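Local coordinates for protein microbial serine proteinases; subtilisin (Bacillus subtilis, PDB 2GKO) that probably hydrolyses peptide bonds as a calcium-loaded, cold-adapted serine endopeptidase of the subtilase family, at residues 125-130 and 156-161; 12-17 and 259-264; 50-53 and 59-62. All coordinates share one frame; numbering follows the deposited sequence.

All three contacts lie off the middle of the fold and are partly buried, the centre of contact 2 about 13 Å from the centre of the chain and that of contact 3 about 20 Å. Contacts 1 and 2 join helices near their C-terminal ends through a lysine amino group and a hydroxyl, with a methyl pair in contact 1, whereas contact 3 is a strand pair with backbone bonds and an aromatic face. Contact 1 touches both others: Leu161 and Gly159 pack on Trp263 of contact 2, and Leu129 lies against Gln50 of contact 3. Contacts 2 and 3 do not meet, their nearest atoms about 14 Å apart. Along the chain, 12-17 and 259-264 enclose both other pairs.

Contact 1. Residues 125-130 and 156-161; sequences QATALN and YDKGVL
Two neighbouring helices are joined at their C-terminal ends, a polar bridge above an apolar touch: Thr127 near the end of helix 112-129 meets Lys158 just after helix 146-157, and Ala126 meets Val160 beneath. Lys158 NZ donates to Thr127 OG1 at 2.8 Å. The lysine reaches there because its chain bends at chi3 and chi4 (148° and -92°), which carries the amino group across the threonine at about a right angle. Thr127 OG1 is gripped three ways, since it also bonds Gly123 O one turn back and a water at 2.6 Å; that water donates to Lys158 O at 2.7 Å, so both ends of the lysine residue are tied to one hydroxyl. Toward the sheet the contact is apolar: Ala126 CB lies 3.9 Å from Val160 CG2, and both side chains also touch Val133 of strand 133-137. Each helix ends in a Schellman motif, with Asn130 and Gly159 at positive phi. Gly159 (phi 101°) turns the chain out of the helix toward strand 161-165, whose Leu161 pairs with Val133 and Ile135. Adjacent helices on one side of a parallel sheet, each leading into its next strand, are the beta-alpha-beta architecture of the subtilisin fold.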
# COMPACT_ATOMS: atom_id res chain seq x y z
N GLN A 125 14.66 -2.06 12.23
CA GLN A 125 13.68 -2.18 13.31
C GLN A 125 13.04 -3.55 13.31
O GLN A 125 12.79 -4.13 14.37
CB GLN A 125 12.60 -1.08 13.18
CG GLN A 125 13.08 0.30 13.53
CD GLN A 125 13.29 0.48 15.00
OE1 GLN A 125 12.33 0.54 15.74
NE2 GLN A 125 14.55 0.53 15.45
N ALA A 126 12.75 -4.10 12.13
CA ALA A 126 12.22 -5.44 12.03
C ALA A 126 13.17 -6.40 12.73
O ALA A 126 12.76 -7.26 13.48
CB ALA A 126 12.03 -5.85 10.58
N THR A 127 14.47 -6.20 12.48
CA THR A 127 15.50 -7.08 13.04
C THR A 127 15.65 -6.87 14.54
O THR A 127 15.61 -7.83 15.30
CB THR A 127 16.84 -6.80 12.34
OG1 THR A 127 16.72 -7.08 10.95
CG2 THR A 127 17.93 -7.74 12.84
N ALA A 128 15.78 -5.60 14.94
CA ALA A 128 16.05 -5.25 16.33
C ALA A 128 14.92 -5.66 17.26
O ALA A 128 15.18 -6.10 18.38
CB ALA A 128 16.34 -3.77 16.47
N LEU A 129 13.68 -5.50 16.80
CA LEU A 129 12.49 -5.80 17.60
C LEU A 129 11.98 -7.21 17.37
O LEU A 129 11.03 -7.65 18.03
CB LEU A 129 11.37 -4.80 17.23
CG LEU A 129 11.73 -3.32 17.40
CD1 LEU A 129 10.50 -2.42 17.16
CD2 LEU A 129 12.35 -3.02 18.74
N ASN A 130 12.59 -7.92 16.43
CA ASN A 130 12.12 -9.23 15.99
C ASN A 130 10.63 -9.20 15.67
O ASN A 130 9.84 -9.97 16.19
CB ASN A 130 12.44 -10.30 17.03
CG ASN A 130 12.25 -11.72 16.50
OD1 ASN A 130 12.45 -11.98 15.32
ND2 ASN A 130 11.86 -12.63 17.39
N TYR A 156 14.09 -6.23 2.26
CA TYR A 156 13.47 -7.48 1.85
C TYR A 156 14.28 -8.67 2.33
O TYR A 156 13.72 -9.61 2.85
CB TYR A 156 13.33 -7.52 0.34
CG TYR A 156 12.41 -8.59 -0.18
CD1 TYR A 156 12.90 -9.81 -0.59
CD2 TYR A 156 11.04 -8.37 -0.26
CE1 TYR A 156 12.06 -10.77 -1.10
CE2 TYR A 156 10.19 -9.33 -0.76
CZ TYR A 156 10.71 -10.54 -1.17
OH TYR A 156 9.84 -11.48 -1.69
N ASP A 157 15.60 -8.58 2.22
CA ASP A 157 16.51 -9.58 2.78
C ASP A 157 16.36 -9.75 4.29
O ASP A 157 16.57 -10.85 4.81
CB ASP A 157 17.96 -9.20 2.45
CG ASP A 157 18.97 -10.11 3.12
OD1 ASP A 157 19.13 -11.25 2.62
OD2 ASP A 157 19.62 -9.80 4.16
N LYS A 158 16.01 -8.67 4.98
CA LYS A 158 15.77 -8.70 6.43
C LYS A 158 14.36 -9.16 6.81
O LYS A 158 14.03 -9.24 8.00
CB LYS A 158 16.07 -7.34 7.05
CG LYS A 158 17.55 -6.98 7.04
CD LYS A 158 17.79 -5.65 7.68
CE LYS A 158 19.14 -5.59 8.37
NZ LYS A 158 19.03 -5.98 9.79
N GLY A 159 13.54 -9.49 5.81
CA GLY A 159 12.25 -10.09 6.05
C GLY A 159 11.07 -9.14 5.95
O GLY A 159 9.94 -9.52 6.27
N VAL A 160 11.33 -7.90 5.54
CA VAL A 160 10.29 -6.88 5.39
C VAL A 160 9.55 -7.12 4.08
O VAL A 160 10.17 -7.42 3.05
CB VAL A 160 10.90 -5.45 5.44
CG1 VAL A 160 9.84 -4.38 5.20
CG2 VAL A 160 11.61 -5.22 6.75
N LEU A 161 8.22 -7.06 4.11
CA LEU A 161 7.40 -7.09 2.91
C LEU A 161 7.20 -5.66 2.41
O LEU A 161 6.82 -4.80 3.18
CB LEU A 161 6.06 -7.73 3.19
CG LEU A 161 5.13 -7.89 1.99
CD1 LEU A 161 5.74 -8.77 0.90
CD2 LEU A 161 3.84 -8.47 2.45
O HOH W 1 15.81 -9.40 10.09

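Contact 2. Residues 12-17 and 259-264; sequences AIYNNS and AAKIWA
The Schellman-capped end of the N-terminal helix 8-14 is linked here to helix 248-265 of the subtilase fold, the long helix that starts beside the pocket holding the phenylmethanesulfonic acid. Tyr14 and Lys261 make the contact. Their CA atoms stand 11.0 Å apart, so two long side chains bridge a distance too great for backbone packing. Lys261 starts with CG anti to its backbone N (chi1 -170°) and stays extended until chi4, where a turn to 68° brings NZ back beside the phenol oxygen. The resulting bond from Lys261 NZ to Tyr14 OH is weak, at 3.2 Å. Much of the touching is done by the methylenes: Lys261 CE lies 3.7 Å from Tyr14 CZ, and Lys261 CD reaches Tyr14 OH at 3.4 Å. CE approaches the ring obliquely, and the two side chains are likewise slanted against each other. Stronger partners hold both polar ends, for Tyr14 OH is hydrogen-bonded to Val92 O and Ser23 N, and Lys261 NZ to Ser23 O. Ser23 therefore connects to both groups through its backbone, and the phenol oxygen and the ammonium are gathered round one loop residue. Tyr14 also packs on Leu19 and Thr22 of that loop, while the preceding Ile13 touches His254 and Leu258 farther back on helix 248-265. Helix 8-14 closes just after the tyrosine: Asn15, at positive phi (57°), is the C-prime residue, with Asn16 N bonded to Lys11 O and a weak bond of 3.1 Å from Asn15 N to Ala12 O.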
# COMPACT_ATOMS: atom_id res chain seq x y z
N ALA A 12 -15.10 -3.78 -1.09
CA ALA A 12 -14.63 -4.61 -2.21
C ALA A 12 -13.56 -5.60 -1.82
O ALA A 12 -13.64 -6.78 -2.14
CB ALA A 12 -14.15 -3.74 -3.34
N ILE A 13 -12.53 -5.16 -1.10
CA ILE A 13 -11.49 -6.08 -0.72
C ILE A 13 -11.97 -7.09 0.36
O ILE A 13 -11.45 -8.19 0.43
CB ILE A 13 -10.15 -5.33 -0.34
CG1 ILE A 13 -8.96 -6.26 -0.40
CG2 ILE A 13 -10.23 -4.64 1.00
CD1 ILE A 13 -7.61 -5.51 -0.47
N TYR A 14 -12.95 -6.70 1.17
CA TYR A 14 -13.56 -7.60 2.17
C TYR A 14 -14.59 -8.51 1.51
O TYR A 14 -14.98 -9.53 2.10
CB TYR A 14 -14.22 -6.81 3.31
CG TYR A 14 -13.29 -6.69 4.49
CD1 TYR A 14 -13.43 -7.51 5.60
CD2 TYR A 14 -12.21 -5.83 4.44
CE1 TYR A 14 -12.53 -7.44 6.66
CE2 TYR A 14 -11.30 -5.76 5.49
CZ TYR A 14 -11.47 -6.56 6.60
OH TYR A 14 -10.58 -6.48 7.63
N ASN A 15 -15.02 -8.14 0.31
CA ASN A 15 -16.04 -8.89 -0.46
C ASN A 15 -17.33 -9.02 0.35
O ASN A 15 -17.85 -10.11 0.55
CB ASN A 15 -15.47 -10.24 -0.89
CG ASN A 15 -16.22 -10.85 -2.10
OD1 ASN A 15 -15.81 -11.90 -2.58
ND2 ASN A 15 -17.28 -10.20 -2.56
N ASN A 16 -17.85 -7.88 0.80
CA ASN A 16 -19.10 -7.83 1.54
C ASN A 16 -19.76 -6.48 1.36
O ASN A 16 -19.25 -5.46 1.83
CB ASN A 16 -18.83 -8.11 3.03
CG ASN A 16 -20.09 -8.15 3.86
OD1 ASN A 16 -21.16 -7.74 3.43
ND2 ASN A 16 -19.96 -8.64 5.09
N SER A 17 -20.92 -6.47 0.71
CA SER A 17 -21.60 -5.24 0.33
C SER A 17 -22.19 -4.50 1.50
O SER A 17 -22.55 -3.33 1.37
CB SER A 17 -22.73 -5.55 -0.66
OG SER A 17 -22.22 -6.26 -1.77
N ALA A 259 -2.14 -7.58 3.45
CA ALA A 259 -0.94 -8.33 3.80
C ALA A 259 -0.80 -8.45 5.31
O ALA A 259 -0.48 -9.53 5.82
CB ALA A 259 0.31 -7.65 3.21
N ALA A 260 -1.07 -7.37 6.03
CA ALA A 260 -0.98 -7.37 7.50
C ALA A 260 -2.04 -8.26 8.14
O ALA A 260 -1.75 -8.98 9.09
CB ALA A 260 -1.08 -5.97 8.03
N LYS A 261 -3.24 -8.21 7.60
CA LYS A 261 -4.35 -9.06 8.04
C LYS A 261 -3.99 -10.54 7.85
O LYS A 261 -4.26 -11.38 8.74
CB LYS A 261 -5.60 -8.69 7.24
CG LYS A 261 -6.89 -9.31 7.73
CD LYS A 261 -8.09 -8.73 6.99
CE LYS A 261 -9.36 -9.54 7.26
NZ LYS A 261 -9.83 -9.44 8.66
N ILE A 262 -3.39 -10.86 6.70
CA ILE A 262 -2.94 -12.21 6.43
C ILE A 262 -1.82 -12.60 7.40
O ILE A 262 -1.87 -13.66 8.03
CB ILE A 262 -2.46 -12.33 4.96
CG1 ILE A 262 -3.65 -12.21 4.01
CG2 ILE A 262 -1.72 -13.64 4.70
CD1 ILE A 262 -3.24 -11.97 2.56
N TRP A 263 -0.83 -11.73 7.54
CA TRP A 263 0.36 -12.03 8.33
C TRP A 263 0.02 -12.30 9.79
O TRP A 263 0.63 -13.16 10.41
CB TRP A 263 1.40 -10.90 8.22
CG TRP A 263 2.83 -11.37 8.23
CD1 TRP A 263 3.32 -12.58 8.67
CD2 TRP A 263 3.96 -10.64 7.74
NE1 TRP A 263 4.67 -12.64 8.46
CE2 TRP A 263 5.09 -11.46 7.89
CE3 TRP A 263 4.13 -9.37 7.17
CZ2 TRP A 263 6.37 -11.05 7.51
CZ3 TRP A 263 5.38 -8.97 6.79
CH2 TRP A 263 6.48 -9.79 6.96
N ALA A 264 -0.96 -11.56 10.32
CA ALA A 264 -1.33 -11.62 11.73
C ALA A 264 -1.88 -13.00 12.08
O ALA A 264 -1.78 -13.44 13.22
CB ALA A 264 -2.33 -10.56 12.05

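Contact 3. Residues 50-53 and 59-62; sequences QCKD and NFTD
Asp62 OD2 accepts a hydrogen bond of 2.8 Å from a water that in turn accepts one from Cys51 N, so the carboxylate is tied to strand 48-53 through one solvent molecule. Lys52 CG lies 3.4 Å from Asp62 OD2, the two side chains running side by side in the same direction. Their charges do not meet: Lys52 NZ and Asp62 OD2 remain 4.9 Å apart, which permits at most a longer-range attraction, and the amino group is instead hydrogen-bonded to His121 NE2 on helix 112-129. The extended lysine chain passes over one face of the Phe60 ring. Its CD is 4.1 Å from the ring centroid and 29° off the normal, a CH-pi contact. The ring comes under the lysine because Phe60 CG lies between the backbone N and carbonyl carbon (chi1 63°). From there it also meets the rings of Phe54 and His121, closing an aromatic cluster against helix 112-129.

The backbones pair antiparallel. Asp53 and Thr61 form the hydrogen-bonded pair: Asp53 N to Thr61 O and Thr61 N to Asp53 O both measure 2.9 Å with N-H...O angles of 162°. Lys52 and Asp62 form the neighbouring non-hydrogen-bonded pair, their CA atoms 4.6 Å apart. On the face opposite that pair, Asp53 OD1 bonds Thr55 OG1 in the connecting loop, and Thr61 OG1 has a weak bond to Val56 O. Beyond the pairs, a disulfide from Cys51 to Cys65 staples the first strand to the returning chain. Residues 48-53 and 61-62 thus make a beta hairpin, disulfide-linked and set at the edge of the central subtilisin sheet, where strand 48-53 pairs parallel with strand 97-102.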
# COMPACT_ATOMS: atom_id res chain seq x y z
N GLN A 50 5.02 4.11 15.95
CA GLN A 50 6.21 4.88 15.62
C GLN A 50 5.85 6.09 14.79
O GLN A 50 4.86 6.09 14.04
CB GLN A 50 7.24 4.03 14.87
CG GLN A 50 7.74 2.86 15.73
CD GLN A 50 9.04 2.24 15.24
OE1 GLN A 50 9.47 1.19 15.76
NE2 GLN A 50 9.65 2.85 14.24
N CYS A 51 6.64 7.14 14.94
CA CYS A 51 6.40 8.42 14.29
C CYS A 51 7.77 9.08 14.16
O CYS A 51 8.32 9.56 15.14
CB CYS A 51 5.43 9.26 15.11
SG CYS A 51 5.22 10.96 14.62
N LYS A 52 8.35 9.00 12.95
CA LYS A 52 9.74 9.39 12.71
C LYS A 52 9.80 10.19 11.42
O LYS A 52 9.08 9.91 10.46
CB LYS A 52 10.63 8.15 12.62
CG LYS A 52 10.69 7.35 13.93
CD LYS A 52 11.48 6.08 13.81
CE LYS A 52 11.66 5.40 15.19
NZ LYS A 52 12.19 4.03 15.10
N ASP A 53 10.64 11.22 11.42
CA ASP A 53 10.74 12.14 10.30
C ASP A 53 12.14 12.06 9.68
O ASP A 53 13.11 12.51 10.29
CB ASP A 53 10.44 13.55 10.77
CG ASP A 53 10.35 14.56 9.65
OD1 ASP A 53 10.62 14.25 8.47
OD2 ASP A 53 9.95 15.72 9.86
N ASN A 59 19.65 11.05 11.12
CA ASN A 59 19.11 10.14 10.13
C ASN A 59 17.60 10.43 10.09
O ASN A 59 16.97 10.54 9.03
CB ASN A 59 19.43 8.72 10.56
CG ASN A 59 20.94 8.43 10.54
OD1 ASN A 59 21.45 7.81 9.60
ND2 ASN A 59 21.66 8.90 11.56
N PHE A 60 17.05 10.60 11.29
CA PHE A 60 15.66 11.02 11.47
C PHE A 60 15.48 11.73 12.80
O PHE A 60 16.29 11.58 13.73
CB PHE A 60 14.74 9.80 11.39
CG PHE A 60 14.97 8.78 12.49
CD1 PHE A 60 15.87 7.73 12.30
CD2 PHE A 60 14.29 8.87 13.70
CE1 PHE A 60 16.08 6.80 13.30
CE2 PHE A 60 14.50 7.94 14.71
CZ PHE A 60 15.40 6.89 14.50
N THR A 61 14.39 12.48 12.90
CA THR A 61 13.92 13.05 14.15
C THR A 61 12.79 12.16 14.65
O THR A 61 11.82 11.95 13.94
CB THR A 61 13.43 14.48 13.92
OG1 THR A 61 14.52 15.30 13.46
CG2 THR A 61 12.97 15.13 15.21
N ASP A 62 12.94 11.64 15.85
CA ASP A 62 11.96 10.78 16.49
C ASP A 62 10.81 11.58 17.06
O ASP A 62 10.95 12.79 17.30
CB ASP A 62 12.62 9.96 17.61
CG ASP A 62 11.95 8.64 17.82
OD1 ASP A 62 12.44 7.85 18.64
OD2 ASP A 62 10.91 8.29 17.18
O HOH W 2 8.61 6.78 16.98